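Local coordinates for molybdopterin biosynthesis protein (Mycobacterium abscessus, PDB 3TCR), which probably takes part in molybdenum cofactor biosynthesis through a domain of the molybdopterin-binding family, at residues A[90-95]-A[124-129]. Residues are numbered along the deposited sequence; the frame is centred on the assembly and turned at random.
Sequences EIQNAV and TQPLLD
Pro126 and Leu127 meet Gln92 and Val95 where the turn after helix 120-124 packs against helix 88-100. Gln92 stretches out beyond CG, and its NE2 donates to Ala123 O, just before the turn. The closest pair of CA atoms is Gln92 and Thr124, 6.8 Å apart. The hydroxyl of Thr124 turns to other partners, Ala120 O and Asn168 ND2. Pro126 CG lies 4.0 Å from Gln92 NE2, and the two side chains cross at about a right angle. The Leu127 N to Thr124 O bond, 2.9 Å, closes the short 3-10 turn that carries this leucine. Leu127 makes the main apolar contact and divides its two methyls. Leu127 CD1 packs on the branch of Val95, 3.7 Å from Val95 CG1. With chi1 172°, CG1 of Val95 is anti to the backbone N, and this is the methyl that meets Leu127. Leu127 CD2 lies over one face of the Gln92 amide, 4.1 Å from Gln92 NE2. Leu127 O is held by Ser161 OG, which ties the turn to strand 158-161. The contact thus joins two helical elements of the alpha/beta fold by van der Waals packing, with one hydrogen bond, from the Gln92 side-chain amide to Ala123 O, beside it. That bond satisfies the polar end of Gln92, which is therefore not left to face only the carbons of Pro126 and Leu127.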
loop_
_atom_site.group_PDB
_atom_site.type_symbol
_atom_site.label_atom_id
_atom_site.label_comp_id
_atom_site.label_asym_id
_atom_site.label_seq_id
_atom_site.Cartn_x
_atom_site.Cartn_y
_atom_site.Cartn_z
ATOM N N GLU A 90 -0.294 16.602 -20.512
ATOM C CA GLU A 90 1.100 16.582 -20.979
ATOM C C GLU A 90 1.862 15.375 -20.467
ATOM O O GLU A 90 2.602 14.740 -21.206
ATOM C CB GLU A 90 1.868 17.841 -20.549
ATOM C CG GLU A 90 1.454 19.124 -21.239
ATOM C CD GLU A 90 2.286 20.333 -20.757
ATOM O OE1 GLU A 90 1.728 21.454 -20.752
ATOM O OE2 GLU A 90 3.498 20.165 -20.384
ATOM N N ILE A 91 1.707 15.085 -19.189
ATOM C CA ILE A 91 2.323 13.912 -18.607
ATOM C C ILE A 91 1.820 12.637 -19.303
ATOM O O ILE A 91 2.612 11.748 -19.626
ATOM C CB ILE A 91 2.060 13.781 -17.097
ATOM C CG1 ILE A 91 2.593 15.005 -16.355
ATOM C CG2 ILE A 91 2.721 12.493 -16.582
ATOM C CD1 ILE A 91 2.103 15.171 -14.920
ATOM N N GLN A 92 0.514 12.552 -19.535
ATOM C CA GLN A 92 -0.064 11.381 -20.195
ATOM C C GLN A 92 0.470 11.246 -21.620
ATOM O O GLN A 92 0.851 10.136 -22.069
ATOM C CB GLN A 92 -1.618 11.433 -20.137
ATOM C CG GLN A 92 -2.148 11.133 -18.710
ATOM C CD GLN A 92 -3.660 10.880 -18.674
ATOM O OE1 GLN A 92 -4.360 11.289 -19.574
ATOM N NE2 GLN A 92 -4.154 10.193 -17.646
ATOM N N ASN A 93 0.564 12.366 -22.326
ATOM C CA ASN A 93 1.076 12.334 -23.682
ATOM C C ASN A 93 2.507 11.788 -23.706
ATOM O O ASN A 93 2.857 10.989 -24.584
ATOM C CB ASN A 93 1.065 13.718 -24.352
ATOM C CG ASN A 93 -0.325 14.136 -24.818
ATOM O OD1 ASN A 93 -1.183 13.289 -25.064
ATOM N ND2 ASN A 93 -0.551 15.443 -24.955
ATOM N N ALA A 94 3.319 12.271 -22.776
ATOM C CA ALA A 94 4.720 11.874 -22.694
ATOM C C ALA A 94 4.814 10.359 -22.422
ATOM O O ALA A 94 5.525 9.640 -23.118
ATOM C CB ALA A 94 5.459 12.693 -21.604
ATOM N N VAL A 95 4.091 9.875 -21.414
ATOM C CA VAL A 95 4.143 8.439 -21.106
ATOM C C VAL A 95 3.575 7.584 -22.265
ATOM O O VAL A 95 4.176 6.580 -22.666
ATOM C CB VAL A 95 3.415 8.140 -19.801
ATOM C CG1 VAL A 95 3.288 6.626 -19.583
ATOM C CG2 VAL A 95 4.133 8.828 -18.630
ATOM N N THR A 124 -0.669 9.138 -14.184
ATOM C CA THR A 124 -0.127 7.798 -14.429
ATOM C C THR A 124 -1.115 6.647 -14.206
ATOM O O THR A 124 -1.232 5.774 -15.054
ATOM C CB THR A 124 1.162 7.591 -13.605
ATOM O OG1 THR A 124 2.079 8.627 -13.967
ATOM C CG2 THR A 124 1.831 6.197 -13.859
ATOM N N GLN A 125 -1.773 6.634 -13.056
ATOM C CA GLN A 125 -2.669 5.543 -12.643
ATOM C C GLN A 125 -3.658 5.087 -13.738
ATOM O O GLN A 125 -3.757 3.877 -13.998
ATOM C CB GLN A 125 -3.419 5.906 -11.348
ATOM C CG GLN A 125 -4.307 4.784 -10.759
ATOM C CD GLN A 125 -3.494 3.629 -10.187
ATOM O OE1 GLN A 125 -2.378 3.836 -9.690
ATOM N NE2 GLN A 125 -4.036 2.399 -10.275
ATOM N N PRO A 126 -4.350 6.024 -14.419
ATOM C CA PRO A 126 -5.318 5.540 -15.443
ATOM C C PRO A 126 -4.710 4.863 -16.657
ATOM O O PRO A 126 -5.438 4.214 -17.431
ATOM C CB PRO A 126 -6.089 6.811 -15.880
ATOM C CG PRO A 126 -5.733 7.870 -14.858
ATOM C CD PRO A 126 -4.422 7.469 -14.204
ATOM N N LEU A 127 -3.413 5.012 -16.850
ATOM C CA LEU A 127 -2.715 4.371 -17.980
ATOM C C LEU A 127 -2.251 2.951 -17.668
ATOM O O LEU A 127 -1.754 2.240 -18.561
ATOM C CB LEU A 127 -1.473 5.198 -18.371
ATOM C CG LEU A 127 -1.672 6.698 -18.593
ATOM C CD1 LEU A 127 -0.323 7.307 -18.945
ATOM C CD2 LEU A 127 -2.717 6.910 -19.688
ATOM N N LEU A 128 -2.330 2.563 -16.395
ATOM C CA LEU A 128 -1.748 1.290 -15.969
ATOM C C LEU A 128 -2.701 0.139 -16.264
ATOM O O LEU A 128 -3.841 0.205 -15.857
ATOM C CB LEU A 128 -1.416 1.343 -14.477
ATOM C CG LEU A 128 -0.380 2.400 -14.051
ATOM C CD1 LEU A 128 -0.073 2.346 -12.544
ATOM C CD2 LEU A 128 0.905 2.283 -14.866
ATOM N N ASP A 129 -2.255 -0.887 -16.975
ATOM C CA ASP A 129 -3.066 -2.097 -17.163
ATOM C C ASP A 129 -3.048 -2.945 -15.897
ATOM O O ASP A 129 -4.000 -3.699 -15.633
ATOM C CB ASP A 129 -2.533 -2.954 -18.327
ATOM C CG ASP A 129 -2.561 -2.222 -19.636
ATOM O OD1 ASP A 129 -3.642 -1.785 -20.070
ATOM O OD2 ASP A 129 -1.492 -2.060 -20.221
#